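Local coordinates for NIF3-related protein (Bacillus cereus, PDB 2GX8) that is of unknown function but holds a pair of zinc ions in the dimetal site of the Nif3 family and carries a domain thought to be regulatory, at residues L68-V73 against N87-H92; A91-I96 against A125-V130. One frame throughout, in Å; residues are numbered along the deposited sequence.

Contact 1. Residues L68-V73 against N87-H92; sequences LIALDV and NVIIAH. With ZN (zinc ion), chain M.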
ATOM      1  N   LEU C  68      17.421  21.637  31.157  1.00 50.68           N
ATOM      2  CA  LEU C  68      16.579  20.745  31.951  1.00 50.62           C
ATOM      3  C   LEU C  68      16.422  19.361  31.299  1.00 53.14           C
ATOM      4  O   LEU C  68      16.086  19.257  30.099  1.00 53.96           O
ATOM      5  CB  LEU C  68      15.181  21.359  32.153  1.00 51.15           C
ATOM      6  CG  LEU C  68      14.183  20.672  33.095  1.00 50.00           C
ATOM      7  CD1 LEU C  68      14.671  20.729  34.540  1.00 47.27           C
ATOM      8  CD2 LEU C  68      12.799  21.318  32.991  1.00 46.20           C
ATOM      9  N   ILE C  69      16.660  18.306  32.075  1.00 51.49           N
ATOM     10  CA  ILE C  69      16.443  16.977  31.564  1.00 50.13           C
ATOM     11  C   ILE C  69      15.042  16.552  32.021  1.00 51.24           C
ATOM     12  O   ILE C  69      14.728  16.594  33.222  1.00 50.51           O
ATOM     13  CB  ILE C  69      17.479  15.966  32.070  1.00 51.03           C
ATOM     14  CG1 ILE C  69      18.902  16.543  31.985  1.00 46.57           C
ATOM     15  CG2 ILE C  69      17.404  14.708  31.251  1.00 47.90           C
ATOM     16  CD1 ILE C  69      19.299  16.904  30.568  1.00 45.53           C
ATOM     17  N   ALA C  70      14.212  16.139  31.063  1.00 50.16           N
ATOM     18  CA  ALA C  70      12.843  15.701  31.358  1.00 51.23           C
ATOM     19  C   ALA C  70      12.532  14.367  30.724  1.00 51.54           C
ATOM     20  O   ALA C  70      13.225  13.947  29.800  1.00 52.93           O
ATOM     21  CB  ALA C  70      11.826  16.749  30.854  1.00 49.04           C
ATOM     22  N   LEU C  71      11.483  13.713  31.225  1.00 52.13           N
ATOM     23  CA  LEU C  71      10.976  12.500  30.610  1.00 52.82           C
ATOM     24  C   LEU C  71       9.812  12.945  29.685  1.00 55.89           C
ATOM     25  O   LEU C  71       9.865  12.771  28.460  1.00 58.34           O
ATOM     26  CB  LEU C  71      10.559  11.472  31.671  1.00 51.64           C
ATOM     27  CG  LEU C  71       9.790  10.231  31.183  1.00 52.72           C
ATOM     28  CD1 LEU C  71      10.652   9.400  30.281  1.00 53.56           C
ATOM     29  CD2 LEU C  71       9.277   9.372  32.326  1.00 47.44           C
ATOM     30  N   ASP C  72       8.795  13.574  30.271  1.00 55.87           N
ATOM     31  CA  ASP C  72       7.639  14.089  29.553  1.00 55.49           C
ATOM     32  C   ASP C  72       7.664  15.605  29.616  1.00 56.43           C
ATOM     33  O   ASP C  72       7.929  16.159  30.695  1.00 54.58           O
ATOM     34  CB  ASP C  72       6.384  13.602  30.262  1.00 54.55           C
ATOM     35  CG  ASP C  72       6.325  12.101  30.328  1.00 56.62           C
ATOM     36  OD1 ASP C  72       6.449  11.513  29.236  1.00 54.15           O
ATOM     37  OD2 ASP C  72       6.152  11.503  31.436  1.00 55.89           O
ATOM     38  N   VAL C  73       7.422  16.278  28.482  1.00 56.23           N
ATOM     39  CA  VAL C  73       7.346  17.723  28.523  1.00 58.19           C
ATOM     40  C   VAL C  73       5.908  18.135  28.732  1.00 58.87           C
ATOM     41  O   VAL C  73       5.174  18.347  27.783  1.00 60.75           O
ATOM     42  CB  VAL C  73       7.891  18.410  27.260  1.00 59.53           C
ATOM     43  CG1 VAL C  73       7.819  19.918  27.422  1.00 58.33           C
ATOM     44  CG2 VAL C  73       9.314  17.966  26.971  1.00 56.82           C
ATOM     45  N   ASN C  87      16.735  27.445  28.912  1.00 52.78           N
ATOM     46  CA  ASN C  87      16.137  27.698  27.611  1.00 53.43           C
ATOM     47  C   ASN C  87      16.291  26.527  26.650  1.00 53.06           C
ATOM     48  O   ASN C  87      16.201  26.708  25.428  1.00 54.56           O
ATOM     49  CB  ASN C  87      16.643  29.025  27.010  1.00 52.65           C
ATOM     50  CG  ASN C  87      18.140  29.063  26.852  1.00 50.61           C
ATOM     51  OD1 ASN C  87      18.851  28.231  27.397  1.00 53.90           O
ATOM     52  ND2 ASN C  87      18.633  30.047  26.102  1.00 48.89           N
ATOM     53  N   VAL C  88      16.555  25.344  27.215  1.00 53.47           N
ATOM     54  CA  VAL C  88      16.659  24.090  26.469  1.00 52.04           C
ATOM     55  C   VAL C  88      16.231  22.960  27.372  1.00 54.08           C
ATOM     56  O   VAL C  88      16.799  22.779  28.469  1.00 53.53           O
ATOM     57  CB  VAL C  88      18.088  23.710  25.997  1.00 53.30           C
ATOM     58  CG1 VAL C  88      18.064  22.330  25.328  1.00 50.44           C
ATOM     59  CG2 VAL C  88      18.699  24.749  25.019  1.00 51.15           C
ATOM     60  N   ILE C  89      15.247  22.191  26.905  1.00 51.90           N
ATOM     61  CA  ILE C  89      14.814  21.009  27.617  1.00 54.05           C
ATOM     62  C   ILE C  89      15.165  19.749  26.797  1.00 54.58           C
ATOM     63  O   ILE C  89      14.794  19.636  25.607  1.00 55.43           O
ATOM     64  CB  ILE C  89      13.283  21.014  27.881  1.00 53.29           C
ATOM     65  CG1 ILE C  89      12.867  22.267  28.677  1.00 56.11           C
ATOM     66  CG2 ILE C  89      12.900  19.773  28.583  1.00 50.94           C
ATOM     67  CD1 ILE C  89      11.325  22.410  28.943  1.00 54.12           C
ATOM     68  N   ILE C  90      15.909  18.829  27.404  1.00 53.93           N
ATOM     69  CA  ILE C  90      16.202  17.577  26.739  1.00 54.60           C
ATOM     70  C   ILE C  90      15.229  16.583  27.305  1.00 55.01           C
ATOM     71  O   ILE C  90      15.285  16.237  28.489  1.00 56.24           O
ATOM     72  CB  ILE C  90      17.634  17.100  26.959  1.00 55.29           C
ATOM     73  CG1 ILE C  90      18.591  18.023  26.253  1.00 53.18           C
ATOM     74  CG2 ILE C  90      17.837  15.693  26.369  1.00 55.40           C
ATOM     75  CD1 ILE C  90      20.013  17.674  26.506  1.00 57.73           C
ATOM     76  N   ALA C  91      14.327  16.119  26.448  1.00 55.56           N
ATOM     77  CA  ALA C  91      13.273  15.201  26.857  1.00 54.10           C
ATOM     78  C   ALA C  91      13.394  13.865  26.185  1.00 55.57           C
ATOM     79  O   ALA C  91      13.791  13.803  25.022  1.00 56.90           O
ATOM     80  CB  ALA C  91      11.933  15.795  26.510  1.00 54.50           C
ATOM     81  N   HIS C  92      12.979  12.812  26.897  1.00 53.94           N
ATOM     82  CA  HIS C  92      13.051  11.464  26.424  1.00 53.62           C
ATOM     83  C   HIS C  92      11.914  11.136  25.489  1.00 53.61           C
ATOM     84  O   HIS C  92      12.132  10.501  24.451  1.00 50.98           O
ATOM     85  CB  HIS C  92      13.020  10.512  27.615  1.00 53.62           C
ATOM     86  CG  HIS C  92      13.167   9.075  27.249  1.00 54.21           C
ATOM     87  ND1 HIS C  92      14.156   8.623  26.402  1.00 56.43           N
ATOM     88  CD2 HIS C  92      12.501   7.974  27.670  1.00 52.39           C
ATOM     89  CE1 HIS C  92      14.062   7.313  26.281  1.00 49.57           C
ATOM     90  NE2 HIS C  92      13.073   6.895  27.045  1.00 52.42           N
TER
HETATM   91 ZN    ZN M 375      12.150   4.938  26.483  1.00 60.75          ZN
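Val73 presses its CG2 methyl onto Ala91, with CG2 only 3.4 Å from Ala91 CB, a pair tighter than usual van der Waals contact. Its chi1 of -178° sets CG2 beside the backbone N, so that the methyl bears on the small alanine with Ile89 CG2 just behind it; the alanine offers only a single methyl to this knob. At Ala70, too, a methyl suits a place beside the branched Ile89: Ala70 CB faces Ile89 CG2 at 3.9 Å, and the isoleucine packs that methyl against the small alanine. Leu68 continues this layer, which helix 75-84 covers through Val77, Val78 and Ala81. On the other face Ile69 and Ile90 lie side by side, Ile69 CD1 resting 4.0 Å from Ile90 CB, and the two beta-branched chains, well suited to strands, meet helix 362-377. Between the faces the two parallel strands are joined by backbone hydrogen bonds, from Leu68 N to Val88 O, Ile90 N to Leu68 O and Ala70 N to Ile90 O (2.8 Å). The last, His92 N to Ala70 O at 3.1 Å, is more bent, with 139° at the hydrogen, where the strands run out. There Leu71 CD1 fits against the edge of the His92 ring, 3.5 Å from His92 CD2 and near the ring plane. With Ala126 O taking its ND1 hydrogen, His92 turns NE2 to zinc, 2.2 Å away, and Asp131 and Glu360 complete that ion's protein ligands. This is the beta-alpha-beta unit of strand 66-70, helix 75-84 and strand 88-91, with a metal ligand at the C-terminal end of its second strand.

Contact 2. Residues A91-I96 against A125-V130; sequences AHHPLI and AAHTNV. With ZN (zinc ion), chain L; ZN (zinc ion), chain M.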
ATOM      1  N   ALA C  91      14.327  16.119  26.448  1.00 55.56           N
ATOM      2  CA  ALA C  91      13.273  15.201  26.857  1.00 54.10           C
ATOM      3  C   ALA C  91      13.394  13.865  26.185  1.00 55.57           C
ATOM      4  O   ALA C  91      13.791  13.803  25.022  1.00 56.90           O
ATOM      5  CB  ALA C  91      11.933  15.795  26.510  1.00 54.50           C
ATOM      6  N   HIS C  92      12.979  12.812  26.897  1.00 53.94           N
ATOM      7  CA  HIS C  92      13.051  11.464  26.424  1.00 53.62           C
ATOM      8  C   HIS C  92      11.914  11.136  25.489  1.00 53.61           C
ATOM      9  O   HIS C  92      12.132  10.501  24.451  1.00 50.98           O
ATOM     10  CB  HIS C  92      13.020  10.512  27.615  1.00 53.62           C
ATOM     11  CG  HIS C  92      13.167   9.075  27.249  1.00 54.21           C
ATOM     12  ND1 HIS C  92      14.156   8.623  26.402  1.00 56.43           N
ATOM     13  CD2 HIS C  92      12.501   7.974  27.670  1.00 52.39           C
ATOM     14  CE1 HIS C  92      14.062   7.313  26.281  1.00 49.57           C
ATOM     15  NE2 HIS C  92      13.073   6.895  27.045  1.00 52.42           N
ATOM     16  N   HIS C  93      10.690  11.522  25.870  1.00 54.14           N
ATOM     17  CA  HIS C  93       9.544  11.302  25.000  1.00 54.11           C
ATOM     18  C   HIS C  93       9.350  12.573  24.201  1.00 55.47           C
ATOM     19  O   HIS C  93       9.254  13.648  24.778  1.00 56.29           O
ATOM     20  CB  HIS C  93       8.269  11.022  25.767  1.00 53.24           C
ATOM     21  CG  HIS C  93       8.326   9.800  26.594  1.00 53.92           C
ATOM     22  ND1 HIS C  93       7.717   9.715  27.821  1.00 55.32           N
ATOM     23  CD2 HIS C  93       8.930   8.612  26.385  1.00 53.91           C
ATOM     24  CE1 HIS C  93       7.896   8.502  28.314  1.00 57.72           C
ATOM     25  NE2 HIS C  93       8.651   7.821  27.472  1.00 59.41           N
ATOM     26  N   PRO C  94       9.307  12.448  22.869  1.00 56.44           N
ATOM     27  CA  PRO C  94       9.136  13.585  21.974  1.00 57.49           C
ATOM     28  C   PRO C  94       7.871  14.376  22.317  1.00 56.71           C
ATOM     29  O   PRO C  94       6.859  13.782  22.555  1.00 56.76           O
ATOM     30  CB  PRO C  94       8.952  12.924  20.594  1.00 56.51           C
ATOM     31  CG  PRO C  94       9.509  11.579  20.714  1.00 57.64           C
ATOM     32  CD  PRO C  94       9.427  11.171  22.143  1.00 57.05           C
ATOM     33  N   LEU C  95       7.945  15.695  22.353  1.00 57.41           N
ATOM     34  CA  LEU C  95       6.740  16.524  22.542  1.00 57.10           C
ATOM     35  C   LEU C  95       5.873  16.470  21.266  1.00 56.63           C
ATOM     36  O   LEU C  95       4.658  16.385  21.340  1.00 56.62           O
ATOM     37  CB  LEU C  95       7.107  17.958  22.903  1.00 56.04           C
ATOM     38  CG  LEU C  95       6.023  19.054  22.931  1.00 58.65           C
ATOM     39  CD1 LEU C  95       4.968  18.856  24.014  1.00 54.33           C
ATOM     40  CD2 LEU C  95       6.736  20.393  23.127  1.00 53.97           C
ATOM     41  N   ILE C  96       6.497  16.520  20.099  1.00 56.06           N
ATOM     42  CA  ILE C  96       5.733  16.325  18.885  1.00 55.51           C
ATOM     43  C   ILE C  96       6.015  14.898  18.475  1.00 56.99           C
ATOM     44  O   ILE C  96       7.158  14.576  18.194  1.00 57.44           O
ATOM     45  CB  ILE C  96       6.209  17.215  17.733  1.00 54.93           C
ATOM     46  CG1 ILE C  96       6.028  18.688  18.085  1.00 53.99           C
ATOM     47  CG2 ILE C  96       5.444  16.884  16.448  1.00 53.43           C
ATOM     48  CD1 ILE C  96       6.529  19.619  17.011  1.00 52.64           C
ATOM     49  N   ALA C 125      14.322  16.271  21.433  1.00 55.13           N
ATOM     50  CA  ALA C 125      13.903  14.915  21.811  1.00 54.83           C
ATOM     51  C   ALA C 125      15.016  13.889  21.681  1.00 54.74           C
ATOM     52  O   ALA C 125      15.712  13.833  20.670  1.00 54.41           O
ATOM     53  CB  ALA C 125      12.712  14.480  21.017  1.00 53.95           C
ATOM     54  N   ALA C 126      15.180  13.079  22.717  1.00 54.89           N
ATOM     55  CA  ALA C 126      16.148  11.994  22.706  1.00 55.97           C
ATOM     56  C   ALA C 126      15.389  10.739  23.079  1.00 56.75           C
ATOM     57  O   ALA C 126      15.391  10.337  24.245  1.00 57.61           O
ATOM     58  CB  ALA C 126      17.179  12.264  23.716  1.00 55.99           C
ATOM     59  N   HIS C 127      14.731  10.118  22.106  1.00 57.10           N
ATOM     60  CA  HIS C 127      13.884   8.980  22.418  1.00 57.92           C
ATOM     61  C   HIS C 127      14.565   7.616  22.374  1.00 57.23           C
ATOM     62  O   HIS C 127      15.282   7.282  23.309  1.00 56.97           O
ATOM     63  CB  HIS C 127      12.540   9.059  21.662  1.00 59.04           C
ATOM     64  CG  HIS C 127      11.499   8.094  22.154  1.00 62.21           C
ATOM     65  ND1 HIS C 127      10.542   7.538  21.323  1.00 68.11           N
ATOM     66  CD2 HIS C 127      11.293   7.549  23.377  1.00 63.90           C
ATOM     67  CE1 HIS C 127       9.784   6.705  22.016  1.00 68.80           C
ATOM     68  NE2 HIS C 127      10.223   6.686  23.264  1.00 71.14           N
ATOM     69  N   THR C 128      14.380   6.829  21.316  1.00 57.02           N
ATOM     70  CA  THR C 128      14.964   5.483  21.316  1.00 57.11           C
ATOM     71  C   THR C 128      16.476   5.440  21.395  1.00 56.52           C
ATOM     72  O   THR C 128      17.038   4.436  21.822  1.00 56.57           O
ATOM     73  CB  THR C 128      14.470   4.585  20.178  1.00 57.47           C
ATOM     74  OG1 THR C 128      14.568   5.307  18.950  1.00 58.18           O
ATOM     75  CG2 THR C 128      13.015   4.137  20.430  1.00 58.94           C
ATOM     76  N   ASN C 129      17.141   6.504  20.983  1.00 55.64           N
ATOM     77  CA  ASN C 129      18.600   6.529  21.131  1.00 56.50           C
ATOM     78  C   ASN C 129      19.073   6.447  22.616  1.00 55.71           C
ATOM     79  O   ASN C 129      20.171   5.984  22.885  1.00 55.94           O
ATOM     80  CB  ASN C 129      19.246   7.704  20.354  1.00 56.71           C
ATOM     81  CG  ASN C 129      18.670   9.089  20.736  1.00 58.42           C
ATOM     82  OD1 ASN C 129      19.421  10.045  20.919  1.00 61.07           O
ATOM     83  ND2 ASN C 129      17.346   9.192  20.850  1.00 58.15           N
ATOM     84  N   VAL C 130      18.234   6.879  23.560  1.00 55.45           N
ATOM     85  CA  VAL C 130      18.545   6.825  25.001  1.00 55.26           C
ATOM     86  C   VAL C 130      18.137   5.439  25.585  1.00 55.69           C
ATOM     87  O   VAL C 130      18.636   5.006  26.623  1.00 55.33           O
ATOM     88  CB  VAL C 130      17.918   8.043  25.765  1.00 56.03           C
ATOM     89  CG1 VAL C 130      18.128   7.959  27.272  1.00 54.66           C
ATOM     90  CG2 VAL C 130      18.511   9.344  25.246  1.00 54.58           C
TER
HETATM   91 ZN    ZN L 374       8.924   5.681  26.817  1.00 55.72          ZN
HETATM   92 ZN    ZN M 375      12.150   4.938  26.483  1.00 60.75          ZN
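His92 and Ala126 are joined at the tight part of the contact. Ala126 N gives a nearly straight hydrogen bond to Ala91 O (2.8 Å), and Ala126 O in turn takes the ND1 hydrogen of His92 at 3.0 Å. That second donor lies in the carbonyl plane, although the oxygen sits 20° out of the imidazole plane; the bond fixes the rotation of the ring and is consistent with NE2 being the nitrogen offered to zinc. His127 closes over the same backbone, its CA 3.1 Å from His92 O in a CA-H...O contact. Its ring brings an edge, led by CD2, over one face of His92 in an edge-to-face pair with planes at 73°. In His127, CG lies anti to the backbone N (chi1 -167°), which carries the ring to His92, and Asp51 holds ND1. His127 NE2 reaches the edge of the ring of His93, whose NE2 binds the second zinc while its ND1 is hydrogen-bonded to Asp72. Val130 CB packs obliquely against the ring of His92, 3.9 Å from His92 ND1. Around Pro94 the fit is looser and partly open to solvent. The proline sets CD over the face of His127, 4.1 Å from the ring centroid, a CH-pi contact in which the apolar proline ring lies against the imidazole face, and its CB lies 4.1 Å from Ala125 CB. Gln56 of strand 54-56 borders this side. Deeper in, Phe38 of helix 31-38 packs on Ala126 and Val130, and Met363 of helix 362-377 on Val130 and His92, so the junction between strand 122-125 and helix 128-132 is wedged among two helices and the sheet.

The two contacts are successive steps across the parallel part of one mixed sheet: strand 88-91 pairs with strand 66-70 in contact 1 and meets the end of strand 122-125 in contact 2. They share Ala91 and His92, and their centres lie 9 Å apart. The turn after strand 66-70 also ties them together, since Leu71 O is 3.0 Å from His93 N and Asp72 OD1 is 2.6 Å from His93 ND1, both probable hydrogen bonds. Contact 1 thus supplies the second shell for a ligand of contact 2. Neighbouring His92 and His93 serve different zinc ions, which stand 3.3 Å apart and are bridged by Glu360; His357 completes the protein ligands of the His93 ion.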